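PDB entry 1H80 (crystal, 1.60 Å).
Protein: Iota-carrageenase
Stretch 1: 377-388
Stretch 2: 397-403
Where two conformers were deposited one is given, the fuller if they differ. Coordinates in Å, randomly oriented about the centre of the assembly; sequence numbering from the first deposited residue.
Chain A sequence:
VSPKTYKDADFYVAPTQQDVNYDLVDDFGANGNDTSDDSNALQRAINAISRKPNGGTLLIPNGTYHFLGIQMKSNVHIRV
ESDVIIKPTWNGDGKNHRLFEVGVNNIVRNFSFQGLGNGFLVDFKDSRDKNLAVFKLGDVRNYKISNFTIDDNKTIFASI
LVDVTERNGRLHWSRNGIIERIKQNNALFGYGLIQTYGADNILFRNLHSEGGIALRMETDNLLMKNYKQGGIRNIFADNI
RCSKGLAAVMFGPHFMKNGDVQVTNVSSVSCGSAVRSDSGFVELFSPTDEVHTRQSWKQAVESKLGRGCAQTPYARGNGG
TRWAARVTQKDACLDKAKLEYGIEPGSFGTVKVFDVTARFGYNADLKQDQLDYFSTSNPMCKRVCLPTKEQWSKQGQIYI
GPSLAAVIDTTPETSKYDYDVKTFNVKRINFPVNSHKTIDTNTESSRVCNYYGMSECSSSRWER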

# COMPACT_ATOMS: atom_id res chain seq x y z
N SER A 377 24.93 3.18 -16.09
CA SER A 377 24.66 4.57 -16.45
C SER A 377 25.26 5.62 -15.53
O SER A 377 25.45 6.77 -15.93
CB SER A 377 23.15 4.80 -16.48
OG SER A 377 22.64 4.74 -15.16
N ASN A 378 25.57 5.22 -14.31
CA ASN A 378 26.08 6.15 -13.32
C ASN A 378 27.23 5.52 -12.52
O ASN A 378 27.13 5.35 -11.31
CB ASN A 378 24.90 6.53 -12.42
CG ASN A 378 25.20 7.67 -11.47
OD1 ASN A 378 26.18 8.39 -11.64
ND2 ASN A 378 24.34 7.84 -10.48
N PRO A 379 28.34 5.20 -13.20
CA PRO A 379 29.53 4.58 -12.59
C PRO A 379 30.17 5.33 -11.42
O PRO A 379 30.92 4.73 -10.65
CB PRO A 379 30.48 4.42 -13.77
CG PRO A 379 30.12 5.57 -14.64
CD PRO A 379 28.61 5.54 -14.61
N MET A 380 29.89 6.62 -11.29
CA MET A 380 30.45 7.38 -10.18
C MET A 380 29.41 7.58 -9.09
O MET A 380 29.64 8.31 -8.12
CB MET A 380 31.00 8.73 -10.67
CG MET A 380 32.16 8.58 -11.65
SD MET A 380 33.32 9.96 -11.58
CE MET A 380 32.71 10.99 -12.90
N CYS A 381 28.26 6.94 -9.25
CA CYS A 381 27.18 7.02 -8.27
C CYS A 381 26.82 8.47 -7.93
O CYS A 381 26.62 8.81 -6.77
CB CYS A 381 27.56 6.28 -6.99
SG CYS A 381 26.13 5.91 -5.93
N LYS A 382 26.72 9.31 -8.96
CA LYS A 382 26.38 10.71 -8.76
C LYS A 382 24.91 10.91 -8.39
O LYS A 382 24.04 10.16 -8.83
CB LYS A 382 26.68 11.52 -10.02
CG LYS A 382 28.14 11.49 -10.44
CD LYS A 382 28.34 12.28 -11.72
CE LYS A 382 29.80 12.28 -12.14
NZ LYS A 382 30.02 13.03 -13.42
N ARG A 383 24.65 11.92 -7.57
CA ARG A 383 23.29 12.27 -7.15
C ARG A 383 22.63 11.27 -6.18
O ARG A 383 21.45 11.40 -5.89
CB ARG A 383 22.40 12.47 -8.37
CG ARG A 383 22.91 13.52 -9.37
CD ARG A 383 23.00 14.91 -8.75
NE ARG A 383 21.69 15.48 -8.47
CZ ARG A 383 20.87 16.00 -9.39
NH1 ARG A 383 21.23 16.01 -10.66
NH2 ARG A 383 19.70 16.50 -9.03
N VAL A 384 23.38 10.29 -5.70
CA VAL A 384 22.84 9.33 -4.74
C VAL A 384 23.27 9.81 -3.33
O VAL A 384 24.48 10.03 -3.12
CB VAL A 384 23.36 7.89 -5.03
CG1 VAL A 384 22.77 6.91 -4.02
CG2 VAL A 384 22.97 7.47 -6.45
N CYS A 385 22.30 10.02 -2.42
CA CYS A 385 22.53 10.51 -1.04
C CYS A 385 22.14 9.40 -0.01
O CYS A 385 21.33 8.51 -0.31
CB CYS A 385 21.71 11.82 -0.78
SG CYS A 385 19.92 11.53 -0.52
N LEU A 386 22.80 9.40 1.15
CA LEU A 386 22.50 8.44 2.23
C LEU A 386 21.89 9.29 3.34
O LEU A 386 22.54 10.20 3.87
CB LEU A 386 23.76 7.75 2.77
CG LEU A 386 23.57 6.94 4.07
CD1 LEU A 386 22.55 5.83 3.86
CD2 LEU A 386 24.91 6.35 4.50
N PRO A 387 20.62 9.04 3.70
CA PRO A 387 19.97 9.82 4.75
C PRO A 387 20.76 9.75 6.06
O PRO A 387 21.32 8.71 6.40
CB PRO A 387 18.60 9.16 4.86
CG PRO A 387 18.33 8.73 3.45
CD PRO A 387 19.66 8.13 3.04
N THR A 388 20.80 10.86 6.78
CA THR A 388 21.51 10.92 8.05
C THR A 388 20.83 10.06 9.10
O THR A 388 19.68 9.65 8.93
CB THR A 388 21.59 12.36 8.57
OG1 THR A 388 20.28 12.82 8.90
CG2 THR A 388 22.19 13.27 7.51
N GLN A 397 19.12 1.24 4.95
CA GLN A 397 17.81 0.73 4.58
C GLN A 397 17.19 1.55 3.45
O GLN A 397 16.32 1.06 2.73
CB GLN A 397 16.85 0.75 5.77
CG GLN A 397 17.26 -0.12 6.94
CD GLN A 397 16.10 -0.41 7.86
OE1 GLN A 397 15.34 0.49 8.22
NE2 GLN A 397 15.95 -1.66 8.27
N ILE A 398 17.63 2.79 3.31
CA ILE A 398 17.08 3.66 2.28
C ILE A 398 18.10 4.66 1.74
O ILE A 398 18.92 5.20 2.49
CB ILE A 398 15.85 4.44 2.82
CG1 ILE A 398 15.27 5.36 1.74
CG2 ILE A 398 16.25 5.26 4.03
CD1 ILE A 398 14.67 4.63 0.56
N TYR A 399 18.06 4.87 0.43
CA TYR A 399 18.92 5.83 -0.24
C TYR A 399 18.03 6.65 -1.15
O TYR A 399 16.94 6.21 -1.51
CB TYR A 399 19.98 5.13 -1.10
CG TYR A 399 21.00 4.37 -0.32
CD1 TYR A 399 20.71 3.11 0.21
CD2 TYR A 399 22.26 4.92 -0.06
CE1 TYR A 399 21.64 2.43 0.97
CE2 TYR A 399 23.19 4.25 0.71
CZ TYR A 399 22.88 3.00 1.22
OH TYR A 399 23.80 2.33 1.99
N ILE A 400 18.48 7.85 -1.49
CA ILE A 400 17.72 8.69 -2.40
C ILE A 400 18.64 8.94 -3.58
O ILE A 400 19.80 9.31 -3.41
CB ILE A 400 17.32 10.04 -1.76
CG1 ILE A 400 16.43 9.80 -0.55
CG2 ILE A 400 16.60 10.91 -2.79
CD1 ILE A 400 15.95 11.08 0.13
N GLY A 401 18.12 8.73 -4.78
CA GLY A 401 18.93 8.93 -5.96
C GLY A 401 18.14 8.78 -7.24
O GLY A 401 16.91 8.72 -7.22
N PRO A 402 18.83 8.69 -8.39
CA PRO A 402 18.19 8.54 -9.70
C PRO A 402 17.36 7.28 -9.86
O PRO A 402 17.62 6.25 -9.22
CB PRO A 402 19.37 8.56 -10.67
CG PRO A 402 20.44 9.31 -9.92
CD PRO A 402 20.30 8.78 -8.52
N SER A 403 16.35 7.38 -10.72
CA SER A 403 15.49 6.25 -11.03
C SER A 403 16.39 5.19 -11.65
O SER A 403 17.36 5.52 -12.32
CB SER A 403 14.43 6.67 -12.05
OG SER A 403 13.60 7.69 -11.51

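This is a short antiparallel backbone pairing, a single bridge between Cys385 and Ile400, flanked by CA-H...O contacts and packed on by mostly apolar side chains, with a turn-rich loop leading into it.

The bridge rests on two reciprocal hydrogen bonds. Cys385 N donates to Ile400 O at 2.8 Å, and Ile400 N returns the bond to Cys385 O at 3.2 Å; both have an N-H...O angle of 170°, so the two amides face each other almost straight on. The pairing does not continue as a ladder at Pro387, whose ring nitrogen carries no hydrogen to donate. Instead, its CD sits 3.1 Å from Ile398 O, and its CG lies 4.1 Å from Ile398 CG2.

Weaker contacts extend the register beyond the bridge. Ile400 O, already taken by the amide of Cys385, also lies 3.3 Å from Val384 CA in a CA-H...O contact, while Gly401 CA approaches Arg383 O at 3.5 Å. The second of these belongs to the tightest part of the register, where Val384 CA and Gly401 CA are 4.1 Å apart. Glycine suits this closeness: an ideal CB on Gly401 would point toward the other stretch and come within 2.9 Å of Val384 CG2, a clash, and it would also clash with Pro402 CD at 2.7 Å.

Side chains then fill the space around the paired backbones. Cys385 SG packs against Ile400 CB at 3.2 Å, a close approach by a sulfur that is also covalently bonded elsewhere in the structure. Val384 uses its two methyls on different neighbours: CG2 meets Pro402 CD at 3.6 Å, whereas CG1 is 4.4 Å from Tyr399 CB. Leu386, whose CB points sideways, brings the end of its side chain nearer, placing CD1 3.6 Å from Tyr399 CE2. The tyrosine thus offers carbon to this contact while its hydroxyl is hydrogen-bonded elsewhere in the structure.

The approach to the bridge is braced from within its own stretch. A type I turn from Asn378 to Cys381 is closed by Cys381 N to Asn378 O at 2.8 Å, and a type II turn from Cys381 to Val384 follows. The Asn378 side chain grips the Lys382 backbone at two points, accepting from Lys382 N at OD1 and donating from ND2 to Lys382 O, each at 2.9 Å. The lesson is economical: two straight hydrogen bonds set the register, a glycine permits close approach, and apolar side chains pack around the pair.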